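Local coordinates for CYTH domain-containing protein (Pyrococcus furiosus, PDB 1YEM), which is of unknown function but, as a CYTH-family protein, probably binds triphosphate-bearing molecules inside an eight-stranded antiparallel beta barrel, at residues E20-T25 with D130-E135; N27-E32 with A152-L157; V42-P47 with K90-F95; K68-L71 with E77-E80; K108-Y113 with T119-R124. One frame throughout, in Å; residues are numbered along the deposited sequence.

Contact 1 of 5, residues E20-T25 with D130-E135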
# COMPACT_ATOMS: atom_id res chain seq x y z
N GLU B 20 -7.45 27.80 19.96
CA GLU B 20 -6.80 28.61 21.00
C GLU B 20 -7.56 28.42 22.33
O GLU B 20 -7.03 27.81 23.26
CB GLU B 20 -6.71 30.08 20.55
CG GLU B 20 -5.79 30.33 19.29
CD GLU B 20 -6.44 29.97 17.92
OE1 GLU B 20 -7.65 29.67 17.84
OE2 GLU B 20 -5.72 29.99 16.90
N ASP B 21 -8.81 28.91 22.39
CA ASP B 21 -9.72 28.60 23.51
C ASP B 21 -9.53 27.16 24.02
O ASP B 21 -9.33 26.93 25.21
CB ASP B 21 -11.20 28.73 23.11
CG ASP B 21 -11.53 30.09 22.52
OD1 ASP B 21 -12.72 30.48 22.54
OD2 ASP B 21 -10.62 30.76 22.02
N PHE B 22 -9.60 26.20 23.09
CA PHE B 22 -9.64 24.79 23.44
C PHE B 22 -8.35 24.27 24.05
O PHE B 22 -8.38 23.38 24.89
CB PHE B 22 -10.00 23.93 22.23
CG PHE B 22 -10.17 22.48 22.56
CD1 PHE B 22 -9.13 21.59 22.36
CD2 PHE B 22 -11.35 22.02 23.14
CE1 PHE B 22 -9.27 20.25 22.70
CE2 PHE B 22 -11.49 20.69 23.48
CZ PHE B 22 -10.45 19.80 23.26
N LEU B 23 -7.21 24.80 23.63
CA LEU B 23 -5.93 24.35 24.21
C LEU B 23 -5.76 24.83 25.67
O LEU B 23 -5.06 24.18 26.44
CB LEU B 23 -4.72 24.76 23.34
CG LEU B 23 -4.25 23.64 22.38
CD1 LEU B 23 -3.43 24.18 21.24
CD2 LEU B 23 -3.47 22.56 23.12
N HIS B 24 -6.42 25.94 26.03
CA HIS B 24 -6.49 26.33 27.44
C HIS B 24 -7.34 25.32 28.21
O HIS B 24 -6.88 24.77 29.21
CB HIS B 24 -7.07 27.74 27.65
CG HIS B 24 -7.19 28.12 29.10
ND1 HIS B 24 -8.40 28.36 29.71
CD2 HIS B 24 -6.24 28.27 30.06
CE1 HIS B 24 -8.20 28.66 30.98
NE2 HIS B 24 -6.90 28.61 31.22
N THR B 25 -8.56 25.09 27.74
CA THR B 25 -9.47 24.10 28.32
C THR B 25 -8.78 22.75 28.49
O THR B 25 -8.92 22.09 29.51
CB THR B 25 -10.72 23.90 27.44
OG1 THR B 25 -11.33 25.17 27.17
CG2 THR B 25 -11.73 22.99 28.13
N ASP B 130 -10.78 24.22 12.75
CA ASP B 130 -10.26 23.46 13.87
C ASP B 130 -11.31 22.53 14.45
O ASP B 130 -12.49 22.87 14.55
CB ASP B 130 -9.77 24.40 14.97
CG ASP B 130 -8.65 25.28 14.51
OD1 ASP B 130 -8.46 26.34 15.11
OD2 ASP B 130 -7.97 24.93 13.53
N PHE B 131 -10.87 21.34 14.85
CA PHE B 131 -11.77 20.32 15.34
C PHE B 131 -11.06 19.46 16.33
O PHE B 131 -9.84 19.27 16.23
CB PHE B 131 -12.27 19.42 14.20
CG PHE B 131 -12.98 20.15 13.10
CD1 PHE B 131 -12.28 20.64 12.00
CD2 PHE B 131 -14.36 20.33 13.14
CE1 PHE B 131 -12.93 21.30 10.96
CE2 PHE B 131 -15.02 20.99 12.11
CZ PHE B 131 -14.29 21.48 11.01
N VAL B 132 -11.82 18.93 17.29
CA VAL B 132 -11.34 17.83 18.10
C VAL B 132 -12.20 16.59 17.83
O VAL B 132 -13.42 16.65 17.81
CB VAL B 132 -11.27 18.18 19.62
CG1 VAL B 132 -12.65 18.35 20.22
CG2 VAL B 132 -10.51 17.11 20.35
N ASP B 133 -11.52 15.48 17.57
CA ASP B 133 -12.13 14.17 17.39
C ASP B 133 -11.91 13.41 18.69
O ASP B 133 -10.79 13.23 19.11
CB ASP B 133 -11.47 13.41 16.23
CG ASP B 133 -11.86 13.96 14.86
OD1 ASP B 133 -13.06 14.02 14.57
OD2 ASP B 133 -10.96 14.31 14.05
N ILE B 134 -12.99 12.98 19.33
CA ILE B 134 -12.90 12.21 20.57
C ILE B 134 -13.25 10.76 20.23
O ILE B 134 -14.36 10.47 19.82
CB ILE B 134 -13.84 12.80 21.68
CG1 ILE B 134 -13.58 14.31 21.83
CG2 ILE B 134 -13.60 12.09 22.98
CD1 ILE B 134 -14.48 15.03 22.85
N GLU B 135 -12.27 9.88 20.38
CA GLU B 135 -12.32 8.54 19.79
C GLU B 135 -12.20 7.47 20.87
O GLU B 135 -11.50 7.65 21.87
CB GLU B 135 -11.18 8.30 18.78
CG GLU B 135 -11.10 9.22 17.57
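Helix segment E20-T25 lies over the outside of strand segment D130-E135, with F22 and V132 facing each other at a CA-CA separation of 8.9 Å. At the centre of this helix-on-barrel packing, the far end of the F22 ring meets the fork of V132: F22 CZ is 4.0 Å from V132 CG2 and equally far from V132 CG1, so that the ring tip sits against both methyls. The two side chains cross at about a right angle, and the ring approaches obliquely. The F22 ring extends from the helix toward the strand because chi1 (-175°) sets CG anti to the backbone N; V132 meets it with CG1 held between its own backbone N and carbonyl carbon. I17, V122 and L155 also pack on F22, and L157 on V132. Losing the ring, as with an alanine here, is likely to open a gap between helix and strand, leaving the V132 methyls and L155 without the surface they pack on. Two residues earlier in the helix the chemistry changes, for E20 OE1 and D130 OD1 come within 4.4 Å of each other, two acidic groups at the edge of the contact. R124 probably offsets this, its NH2 making salt bridges to E20 OE2 and to D130 OD1, and D130 OD1 also accepts the backbone N-H of L19 at the helix start. Across the two segments the attraction is thus purely apolar, while the charged end is probably steadied by the R124 guanidinium, which pairs with both carboxylates.

Contact 2 of 5, residues N27-E32 with A152-L157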
# COMPACT_ATOMS: atom_id res chain seq x y z
N ASN B 27 -5.36 22.11 28.61
CA ASN B 27 -4.20 22.18 29.54
C ASN B 27 -4.64 22.17 30.99
O ASN B 27 -3.90 21.75 31.88
CB ASN B 27 -3.29 23.41 29.25
CG ASN B 27 -3.72 24.70 30.01
OD1 ASN B 27 -4.09 24.66 31.18
ND2 ASN B 27 -3.63 25.84 29.33
N THR B 28 -5.85 22.68 31.21
CA THR B 28 -6.51 22.65 32.50
C THR B 28 -6.66 21.21 33.03
O THR B 28 -6.41 20.96 34.20
CB THR B 28 -7.89 23.35 32.37
OG1 THR B 28 -7.70 24.78 32.30
CG2 THR B 28 -8.78 23.02 33.50
N PHE B 29 -7.05 20.29 32.17
CA PHE B 29 -7.10 18.85 32.51
C PHE B 29 -5.78 18.16 32.17
O PHE B 29 -5.60 16.97 32.47
CB PHE B 29 -8.25 18.18 31.78
CG PHE B 29 -9.57 18.77 32.12
CD1 PHE B 29 -10.30 18.28 33.20
CD2 PHE B 29 -10.07 19.84 31.42
CE1 PHE B 29 -11.51 18.84 33.54
CE2 PHE B 29 -11.28 20.40 31.75
CZ PHE B 29 -12.01 19.90 32.82
N ASN B 30 -4.89 18.91 31.51
CA ASN B 30 -3.50 18.52 31.28
C ASN B 30 -3.32 17.00 31.00
O ASN B 30 -2.81 16.25 31.85
CB ASN B 30 -2.66 18.96 32.50
CG ASN B 30 -1.17 18.94 32.23
OD1 ASN B 30 -0.71 19.28 31.12
ND2 ASN B 30 -0.40 18.53 33.23
N PRO B 31 -3.77 16.54 29.80
CA PRO B 31 -3.68 15.13 29.42
C PRO B 31 -2.32 14.75 28.86
O PRO B 31 -1.47 15.61 28.60
CB PRO B 31 -4.72 15.02 28.32
CG PRO B 31 -4.63 16.34 27.62
CD PRO B 31 -4.40 17.35 28.74
N GLU B 32 -2.13 13.46 28.65
CA GLU B 32 -0.90 12.93 28.11
C GLU B 32 -0.78 13.24 26.60
O GLU B 32 -1.67 12.90 25.83
CB GLU B 32 -0.89 11.41 28.34
CG GLU B 32 0.42 10.72 28.00
CD GLU B 32 0.24 9.28 27.50
OE1 GLU B 32 1.26 8.66 27.10
OE2 GLU B 32 -0.92 8.77 27.49
N ALA B 152 -16.49 15.07 26.41
CA ALA B 152 -16.87 16.29 25.73
C ALA B 152 -17.51 17.29 26.68
O ALA B 152 -17.19 18.47 26.64
CB ALA B 152 -17.82 15.98 24.58
N LYS B 153 -18.42 16.80 27.52
CA LYS B 153 -19.14 17.66 28.49
C LYS B 153 -18.18 18.21 29.55
O LYS B 153 -18.27 19.36 29.95
CB LYS B 153 -20.30 16.89 29.14
CG LYS B 153 -21.48 16.61 28.17
CD LYS B 153 -22.41 17.85 27.95
N MET B 154 -17.24 17.38 29.96
CA MET B 154 -16.12 17.81 30.80
C MET B 154 -15.30 18.95 30.21
O MET B 154 -14.76 19.78 30.95
CB MET B 154 -15.21 16.64 31.05
CG MET B 154 -14.52 16.69 32.36
SD MET B 154 -13.60 15.18 32.69
CE MET B 154 -14.85 13.97 32.15
N LEU B 155 -15.16 18.97 28.89
CA LEU B 155 -14.40 20.02 28.19
C LEU B 155 -15.28 21.17 27.72
O LEU B 155 -14.81 22.05 26.99
CB LEU B 155 -13.66 19.43 26.98
CG LEU B 155 -12.59 18.39 27.31
CD1 LEU B 155 -12.10 17.71 26.07
CD2 LEU B 155 -11.43 19.04 28.06
N GLY B 156 -16.56 21.17 28.12
CA GLY B 156 -17.47 22.26 27.81
C GLY B 156 -18.00 22.25 26.39
O GLY B 156 -18.41 23.30 25.88
N LEU B 157 -18.03 21.08 25.75
CA LEU B 157 -18.50 20.96 24.36
C LEU B 157 -19.97 20.53 24.33
O LEU B 157 -20.42 19.76 25.18
CB LEU B 157 -17.63 19.97 23.57
CG LEU B 157 -16.14 20.34 23.43
CD1 LEU B 157 -15.28 19.14 23.09
CD2 LEU B 157 -15.98 21.41 22.39
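A Schellman motif closes helix 141-154, and the turn it forms receives the ring of F29 from the last turn of helix 19-29. In that motif G156, with positive phi, is the C-prime residue: L157 N bonds to A152 O at 2.9 Å and G156 N to K153 O at 3.1 Å. F29 reaches across with CG anti to its carbonyl carbon (chi1 -60°), and its ring touches the two residues that precede the glycine. Near one corner, F29 CE1 lies 3.9 Å from M154 CG, and the sulfur beyond makes an oblique Met-aromatic contact, M154 SD standing 5.0 Å from the F29 ring centroid. Along the other side of the ring, at the ortho carbon, F29 CD2 meets L155 CD2 at 3.7 Å, those two side chains sliding past each other in opposite directions. The carbonyl of M154 approaches the ring obliquely between them, with M154 O 3.3 Å from F29 CZ. L155 also turns inward to F22 and T25, which ties the periphery to the apolar layer beneath the helix. F29 and M154 stay largely exposed while L155 is buried, so the two helix ends are joined by dispersion and a weakly polar sulfur contact rather than by directional bonds.

Contact 3 of 5, residues V42-P47 with K90-F95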
# COMPACT_ATOMS: atom_id res chain seq x y z
N VAL B 42 -4.90 11.99 0.60
CA VAL B 42 -5.49 11.93 -0.74
C VAL B 42 -6.61 10.87 -0.73
O VAL B 42 -6.37 9.70 -0.46
CB VAL B 42 -4.42 11.57 -1.81
CG1 VAL B 42 -5.01 11.56 -3.23
CG2 VAL B 42 -3.25 12.54 -1.73
N TYR B 43 -7.83 11.29 -1.02
CA TYR B 43 -8.97 10.39 -1.06
C TYR B 43 -9.29 10.04 -2.51
O TYR B 43 -9.24 10.91 -3.37
CB TYR B 43 -10.20 11.05 -0.43
CG TYR B 43 -10.18 11.07 1.06
CD1 TYR B 43 -10.79 10.04 1.79
CD2 TYR B 43 -9.54 12.11 1.75
CE1 TYR B 43 -10.77 10.05 3.18
CE2 TYR B 43 -9.52 12.13 3.14
CZ TYR B 43 -10.13 11.10 3.85
OH TYR B 43 -10.09 11.09 5.23
N PHE B 44 -9.64 8.78 -2.74
CA PHE B 44 -10.00 8.27 -4.04
C PHE B 44 -11.47 7.94 -4.06
O PHE B 44 -11.96 7.33 -3.11
CB PHE B 44 -9.21 6.99 -4.34
CG PHE B 44 -7.77 7.24 -4.62
CD1 PHE B 44 -7.37 7.67 -5.85
CD2 PHE B 44 -6.82 7.04 -3.63
CE1 PHE B 44 -6.03 7.91 -6.12
CE2 PHE B 44 -5.47 7.28 -3.89
CZ PHE B 44 -5.08 7.72 -5.14
N GLU B 45 -12.15 8.29 -5.15
CA GLU B 45 -13.59 8.04 -5.27
C GLU B 45 -13.88 6.56 -5.23
O GLU B 45 -13.35 5.79 -6.01
CB GLU B 45 -14.16 8.62 -6.58
CG GLU B 45 -14.20 10.14 -6.65
CD GLU B 45 -14.62 10.68 -8.04
OE1 GLU B 45 -15.41 9.98 -8.74
OE2 GLU B 45 -14.17 11.79 -8.43
N VAL B 46 -14.74 6.18 -4.30
CA VAL B 46 -15.23 4.82 -4.19
C VAL B 46 -16.68 4.92 -3.77
O VAL B 46 -17.08 5.92 -3.19
CB VAL B 46 -14.41 3.97 -3.14
CG1 VAL B 46 -13.10 3.48 -3.75
CG2 VAL B 46 -14.13 4.79 -1.84
N PRO B 47 -17.49 3.91 -4.08
CA PRO B 47 -18.87 3.98 -3.61
C PRO B 47 -18.96 3.99 -2.09
O PRO B 47 -18.25 3.24 -1.44
CB PRO B 47 -19.52 2.70 -4.18
CG PRO B 47 -18.39 1.78 -4.50
CD PRO B 47 -17.23 2.69 -4.87
N LYS B 90 4.22 6.95 -5.24
CA LYS B 90 4.03 5.70 -5.99
C LYS B 90 2.67 5.05 -5.75
O LYS B 90 2.07 4.50 -6.68
CB LYS B 90 5.13 4.70 -5.65
CG LYS B 90 6.46 5.04 -6.26
CD LYS B 90 7.49 3.99 -5.90
CE LYS B 90 8.77 4.15 -6.69
NZ LYS B 90 9.80 3.23 -6.13
N ALA B 91 2.19 5.12 -4.50
CA ALA B 91 0.87 4.60 -4.16
C ALA B 91 -0.22 5.39 -4.86
O ALA B 91 -1.21 4.84 -5.34
CB ALA B 91 0.65 4.63 -2.66
N VAL B 92 -0.04 6.71 -4.94
CA VAL B 92 -1.04 7.54 -5.57
C VAL B 92 -1.08 7.16 -7.05
O VAL B 92 -2.16 6.96 -7.62
CB VAL B 92 -0.73 9.07 -5.39
CG1 VAL B 92 -1.69 9.90 -6.23
CG2 VAL B 92 -0.81 9.49 -3.90
N GLU B 93 0.12 7.06 -7.65
CA GLU B 93 0.31 6.64 -9.04
C GLU B 93 -0.37 5.32 -9.33
O GLU B 93 -1.20 5.21 -10.23
CB GLU B 93 1.81 6.53 -9.35
CG GLU B 93 2.11 6.27 -10.82
CD GLU B 93 3.57 6.08 -11.12
OE1 GLU B 93 4.44 6.40 -10.26
OE2 GLU B 93 3.87 5.61 -12.23
N VAL B 94 -0.06 4.31 -8.53
CA VAL B 94 -0.67 3.01 -8.73
C VAL B 94 -2.19 3.11 -8.80
O VAL B 94 -2.80 2.57 -9.72
CB VAL B 94 -0.21 1.98 -7.67
CG1 VAL B 94 -1.09 0.72 -7.69
CG2 VAL B 94 1.25 1.61 -7.89
N PHE B 95 -2.79 3.81 -7.85
CA PHE B 95 -4.26 3.90 -7.79
C PHE B 95 -4.88 4.69 -8.96
O PHE B 95 -5.90 4.28 -9.49
CB PHE B 95 -4.73 4.44 -6.43
CG PHE B 95 -4.83 3.38 -5.40
CD1 PHE B 95 -3.82 3.18 -4.49
CD2 PHE B 95 -5.90 2.52 -5.41
CE1 PHE B 95 -3.90 2.15 -3.56
CE2 PHE B 95 -6.00 1.48 -4.49
CZ PHE B 95 -4.99 1.30 -3.56
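The end of strand 32-44 and helix segment K90-F95 run nearly parallel, their local axes 10.7 Å apart at an angle of 17°, which sets V42 opposite V92 and F44 opposite F95. The F44 ring reaches from the strand to the helix. It is turned so that the CB of F95 stands over one face, 3.8 Å from the F44 ring centroid and 22° off its normal, a CH-pi contact displaced toward the rim at CZ. Because the F95 ring then leads away from the strand, the two aromatics do not stack: their centroids are 5.4 Å apart and the planes meet obliquely at 35°. The F95 and F100 rings meet edge-to-face. The tip of F44 also touches V92, CZ lying 4.2 Å from V92 CG1, while V42 CG2 makes a looser approach to V92 CG2 at 4.5 Å. L52, I54, I102 and F100 also pack on F44. A91 and V94 pack on F83 and V81 of the second subunit, and E93 is hydrogen-bonded to its Y79. Helix 88-97 is therefore held between its own sheet and the partner molecule, a helix packed against a wall of the CYTH barrel through valine and phenylalanine side chains and used on another side for dimer assembly.

Contact 4 of 5, residues K68-L71 with E77-E80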
# COMPACT_ATOMS: atom_id res chain seq x y z
N LYS B 68 -11.66 2.42 4.97
CA LYS B 68 -12.71 2.40 5.99
C LYS B 68 -14.07 2.01 5.43
O LYS B 68 -14.38 2.31 4.28
CB LYS B 68 -12.87 3.76 6.68
CG LYS B 68 -11.69 4.23 7.48
CD LYS B 68 -12.07 5.44 8.30
CE LYS B 68 -10.86 6.14 8.91
NZ LYS B 68 -11.28 7.38 9.62
N GLU B 69 -14.87 1.35 6.25
CA GLU B 69 -16.31 1.26 6.03
C GLU B 69 -17.01 2.10 7.06
O GLU B 69 -16.87 1.88 8.27
CB GLU B 69 -16.80 -0.19 6.11
CG GLU B 69 -16.85 -0.89 4.76
CD GLU B 69 -16.77 -2.40 4.89
OE1 GLU B 69 -17.53 -2.94 5.73
OE2 GLU B 69 -15.94 -3.02 4.17
N ILE B 70 -17.77 3.08 6.58
CA ILE B 70 -18.62 3.92 7.43
C ILE B 70 -19.81 3.06 7.82
O ILE B 70 -20.51 2.55 6.95
CB ILE B 70 -19.11 5.17 6.68
CG1 ILE B 70 -17.95 5.96 6.08
CG2 ILE B 70 -19.91 6.06 7.61
CD1 ILE B 70 -18.36 6.86 4.92
N LEU B 71 -20.01 2.88 9.13
CA LEU B 71 -21.01 1.93 9.65
C LEU B 71 -22.29 2.59 10.13
O LEU B 71 -23.15 1.91 10.69
CB LEU B 71 -20.42 1.10 10.80
CG LEU B 71 -19.13 0.33 10.59
CD1 LEU B 71 -18.72 -0.38 11.89
CD2 LEU B 71 -19.26 -0.68 9.44
N GLU B 77 -18.94 5.89 13.48
CA GLU B 77 -18.73 4.47 13.63
C GLU B 77 -18.08 3.95 12.35
O GLU B 77 -18.64 4.08 11.25
CB GLU B 77 -20.07 3.81 13.81
CG GLU B 77 -20.21 2.86 14.95
CD GLU B 77 -21.68 2.74 15.36
OE1 GLU B 77 -22.17 3.61 16.11
OE2 GLU B 77 -22.34 1.79 14.90
N PHE B 78 -16.89 3.37 12.50
CA PHE B 78 -16.08 2.99 11.35
C PHE B 78 -15.45 1.64 11.53
O PHE B 78 -15.03 1.29 12.62
CB PHE B 78 -14.96 4.00 11.13
CG PHE B 78 -15.44 5.37 10.79
CD1 PHE B 78 -15.65 5.74 9.46
CD2 PHE B 78 -15.66 6.32 11.80
CE1 PHE B 78 -16.09 7.05 9.14
CE2 PHE B 78 -16.10 7.59 11.50
CZ PHE B 78 -16.32 7.97 10.16
N TYR B 79 -15.36 0.89 10.44
CA TYR B 79 -14.44 -0.23 10.37
C TYR B 79 -13.23 0.22 9.54
O TYR B 79 -13.39 0.76 8.45
CB TYR B 79 -15.08 -1.48 9.74
CG TYR B 79 -14.07 -2.59 9.55
CD1 TYR B 79 -13.45 -3.18 10.66
CD2 TYR B 79 -13.70 -3.03 8.27
CE1 TYR B 79 -12.50 -4.19 10.51
CE2 TYR B 79 -12.76 -4.04 8.10
CZ TYR B 79 -12.16 -4.63 9.23
OH TYR B 79 -11.22 -5.63 9.09
N GLU B 80 -12.04 -0.00 10.07
CA GLU B 80 -10.84 0.49 9.41
C GLU B 80 -9.79 -0.60 9.21
O GLU B 80 -9.55 -1.40 10.11
CB GLU B 80 -10.23 1.65 10.22
CG GLU B 80 -8.86 2.11 9.71
CD GLU B 80 -8.37 3.40 10.34
OE1 GLU B 80 -7.34 3.92 9.90
OE2 GLU B 80 -9.02 3.90 11.29
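K68 lays its extended side chain across F78, so that K68 NZ stands 4.7 Å from the F78 ring centroid and only 11° off the ring normal, a cation-pi contact over the face. On the way there the aliphatic part brushes the ring, K68 CD coming within 3.8 Å of F78 CD1. E80 runs alongside K68 and points the same way, yet K68 NZ and E80 OE2 are 4.5 Å apart, beyond a salt bridge. On the other flank I70 lies beside F78, with I70 CG1 3.7 Å from F78 CE1. These neighbours are fixed by the antiparallel beta hairpin of strands 62-70 and 77-85, part of the closed CYTH barrel. E69 and Y79 form its hydrogen-bonded pair here, E69 N to Y79 O at 2.7 Å and Y79 N to E69 O at 2.8 Å. Toward the turn, L71 N donates to E77 O at 2.8 Å, the donor tilted 30° from the carbonyl plane. Further out, E10 and R53 from the flanking strands touch K68, E12 and L166 pack on F78, and this charged surface is consistent with the tunnel interior of the family. The opposite face carries Y79, whose OH is hydrogen-bonded to E93 of the second subunit.

Contact 5 of 5, residues K108-Y113 with T119-R124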
# COMPACT_ATOMS: atom_id res chain seq x y z
N LYS B 108 -3.79 18.78 7.06
CA LYS B 108 -4.13 19.11 8.42
C LYS B 108 -2.96 18.82 9.33
O LYS B 108 -2.10 17.99 9.02
CB LYS B 108 -5.41 18.36 8.88
CG LYS B 108 -5.29 16.82 8.99
CD LYS B 108 -6.72 16.12 9.03
CE LYS B 108 -6.61 14.62 9.43
NZ LYS B 108 -7.88 13.85 9.35
N LYS B 109 -2.90 19.57 10.43
CA LYS B 109 -2.02 19.29 11.56
C LYS B 109 -2.86 18.63 12.65
O LYS B 109 -4.02 19.01 12.90
CB LYS B 109 -1.42 20.58 12.09
CG LYS B 109 -0.50 21.27 11.11
CD LYS B 109 0.00 22.62 11.64
CE LYS B 109 0.63 23.46 10.50
NZ LYS B 109 1.66 24.42 10.98
N ARG B 110 -2.27 17.63 13.31
CA ARG B 110 -2.98 16.90 14.32
C ARG B 110 -2.12 16.61 15.52
O ARG B 110 -1.03 16.10 15.38
CB ARG B 110 -3.49 15.59 13.76
CG ARG B 110 -3.89 14.61 14.84
CD ARG B 110 -4.27 13.33 14.28
NE ARG B 110 -5.52 13.46 13.61
CZ ARG B 110 -6.07 12.48 12.90
NH1 ARG B 110 -7.25 12.69 12.30
NH2 ARG B 110 -5.45 11.28 12.79
N TRP B 111 -2.65 16.94 16.71
CA TRP B 111 -2.03 16.59 17.98
C TRP B 111 -2.89 15.52 18.60
O TRP B 111 -4.09 15.69 18.74
CB TRP B 111 -1.99 17.77 18.93
CG TRP B 111 -1.04 18.89 18.55
CD1 TRP B 111 0.22 19.10 19.04
CD2 TRP B 111 -1.30 19.96 17.64
NE1 TRP B 111 0.75 20.24 18.49
CE2 TRP B 111 -0.16 20.78 17.62
CE3 TRP B 111 -2.40 20.29 16.83
CZ2 TRP B 111 -0.07 21.91 16.81
CZ3 TRP B 111 -2.31 21.43 16.03
CH2 TRP B 111 -1.15 22.22 16.03
N VAL B 112 -2.26 14.40 18.96
CA VAL B 112 -2.95 13.32 19.62
C VAL B 112 -2.65 13.38 21.12
O VAL B 112 -1.49 13.42 21.53
CB VAL B 112 -2.54 11.97 19.03
CG1 VAL B 112 -3.30 10.83 19.71
CG2 VAL B 112 -2.79 11.95 17.51
N TYR B 113 -3.72 13.42 21.92
CA TYR B 113 -3.65 13.34 23.38
C TYR B 113 -4.42 12.12 23.85
O TYR B 113 -5.28 11.62 23.14
CB TYR B 113 -4.24 14.60 24.02
CG TYR B 113 -3.41 15.83 23.75
CD1 TYR B 113 -2.34 16.16 24.57
CD2 TYR B 113 -3.68 16.65 22.64
CE1 TYR B 113 -1.57 17.27 24.32
CE2 TYR B 113 -2.91 17.77 22.38
CZ TYR B 113 -1.86 18.08 23.22
OH TYR B 113 -1.08 19.18 22.96
N THR B 119 -9.09 8.83 23.23
CA THR B 119 -8.15 9.61 22.46
C THR B 119 -8.78 10.95 22.05
O THR B 119 -9.94 11.00 21.65
CB THR B 119 -7.71 8.83 21.23
OG1 THR B 119 -7.08 7.63 21.67
CG2 THR B 119 -6.71 9.64 20.39
N LEU B 120 -8.01 12.02 22.19
CA LEU B 120 -8.37 13.34 21.70
C LEU B 120 -7.46 13.71 20.55
O LEU B 120 -6.23 13.78 20.73
CB LEU B 120 -8.23 14.38 22.79
CG LEU B 120 -9.37 14.47 23.79
CD1 LEU B 120 -9.41 13.22 24.63
CD2 LEU B 120 -9.17 15.69 24.66
N GLU B 121 -8.05 13.94 19.38
CA GLU B 121 -7.29 14.33 18.20
C GLU B 121 -7.63 15.74 17.85
O GLU B 121 -8.68 16.01 17.29
CB GLU B 121 -7.58 13.40 17.03
CG GLU B 121 -7.27 11.96 17.33
CD GLU B 121 -7.44 11.07 16.15
OE1 GLU B 121 -8.22 11.41 15.23
OE2 GLU B 121 -6.80 10.01 16.12
N VAL B 122 -6.72 16.64 18.18
CA VAL B 122 -6.89 18.05 17.89
C VAL B 122 -6.39 18.32 16.46
O VAL B 122 -5.22 18.17 16.18
CB VAL B 122 -6.13 18.91 18.92
CG1 VAL B 122 -6.47 20.37 18.75
CG2 VAL B 122 -6.48 18.43 20.36
N ASN B 123 -7.31 18.72 15.59
CA ASN B 123 -7.04 18.93 14.18
C ASN B 123 -7.19 20.37 13.73
O ASN B 123 -8.23 21.01 13.97
CB ASN B 123 -7.98 18.08 13.34
CG ASN B 123 -7.78 16.63 13.58
OD1 ASN B 123 -7.01 16.01 12.90
ND2 ASN B 123 -8.44 16.09 14.59
N ARG B 124 -6.16 20.87 13.06
CA ARG B 124 -6.23 22.14 12.37
C ARG B 124 -6.15 21.84 10.87
O ARG B 124 -5.11 21.45 10.35
CB ARG B 124 -5.08 23.05 12.82
CG ARG B 124 -4.92 24.29 12.00
CD ARG B 124 -4.29 25.40 12.82
NE ARG B 124 -5.31 26.22 13.49
CZ ARG B 124 -5.04 27.29 14.21
NH1 ARG B 124 -3.80 27.68 14.37
NH2 ARG B 124 -6.02 27.97 14.78
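N123 OD1 is gripped by the guanidinium of R110, whose NE donates to it at 3.0 Å while its NH1 adds a weak bond at 3.4 Å. The oxygen lies near the guanidinium plane, at its edge, and the amide itself is turned almost perpendicular, the planes 85° apart. K108 runs beside N123, bringing K108 CE to 3.8 Å from N123 OD1. E121 uses a different surface of the arginine: its carboxylate is stacked over one face, planes 27° apart, and E121 OE1 forms a salt bridge to R110 NH1 at 3.3 Å without any N-H pointing at it. The bend at chi3 (-71°) folds the R110 head over the neighbouring strand to reach both partners. With a leucine in its place, E121 would probably be left without its cation and the N123 amide would be freer to turn. Beneath these groups three hydrogen-bonded pairs, K109 with R124, W111 with V122 and Y113 with L120, zip the antiparallel hairpin. On its other face Y113 CD2 packs against V122 CG2 at 4.0 Å, and L19 and L26 of helix 19-29 cover that side. The hairpin is two-sided: one face packs V122, L120 and Y113 against helix 19-29, with K109 and R124 at its charged end, while the R110 face gathers charged and polar groups, with R55 and D133 nearby, consistent with the triphosphate tunnel of CYTH proteins.

How the contacts relate
Contacts 1, 2 and 5 form one continuous block. The centre of contact 1 lies about 8 Å from those of contacts 2 and 5, and helix 19-29 serves both contact 1 and contact 2. L155 CD1 joins the three, touching F22 CZ at 3.9 Å and L120 CD2 at 3.8 Å. Strands 118-125 and 129-137 are neighbours, so contact 5 continues into contact 1 through probable sheet bonds such as N123 N to F131 O, 2.7 Å. Contact 3 sits at the other end, its centre about 30 Å from that of contact 1, and shares the dimer interface with contact 4, about 18 Å away between centres. The charged faces of contacts 4 and 5, centres about 19 Å apart, probably line the same tunnel.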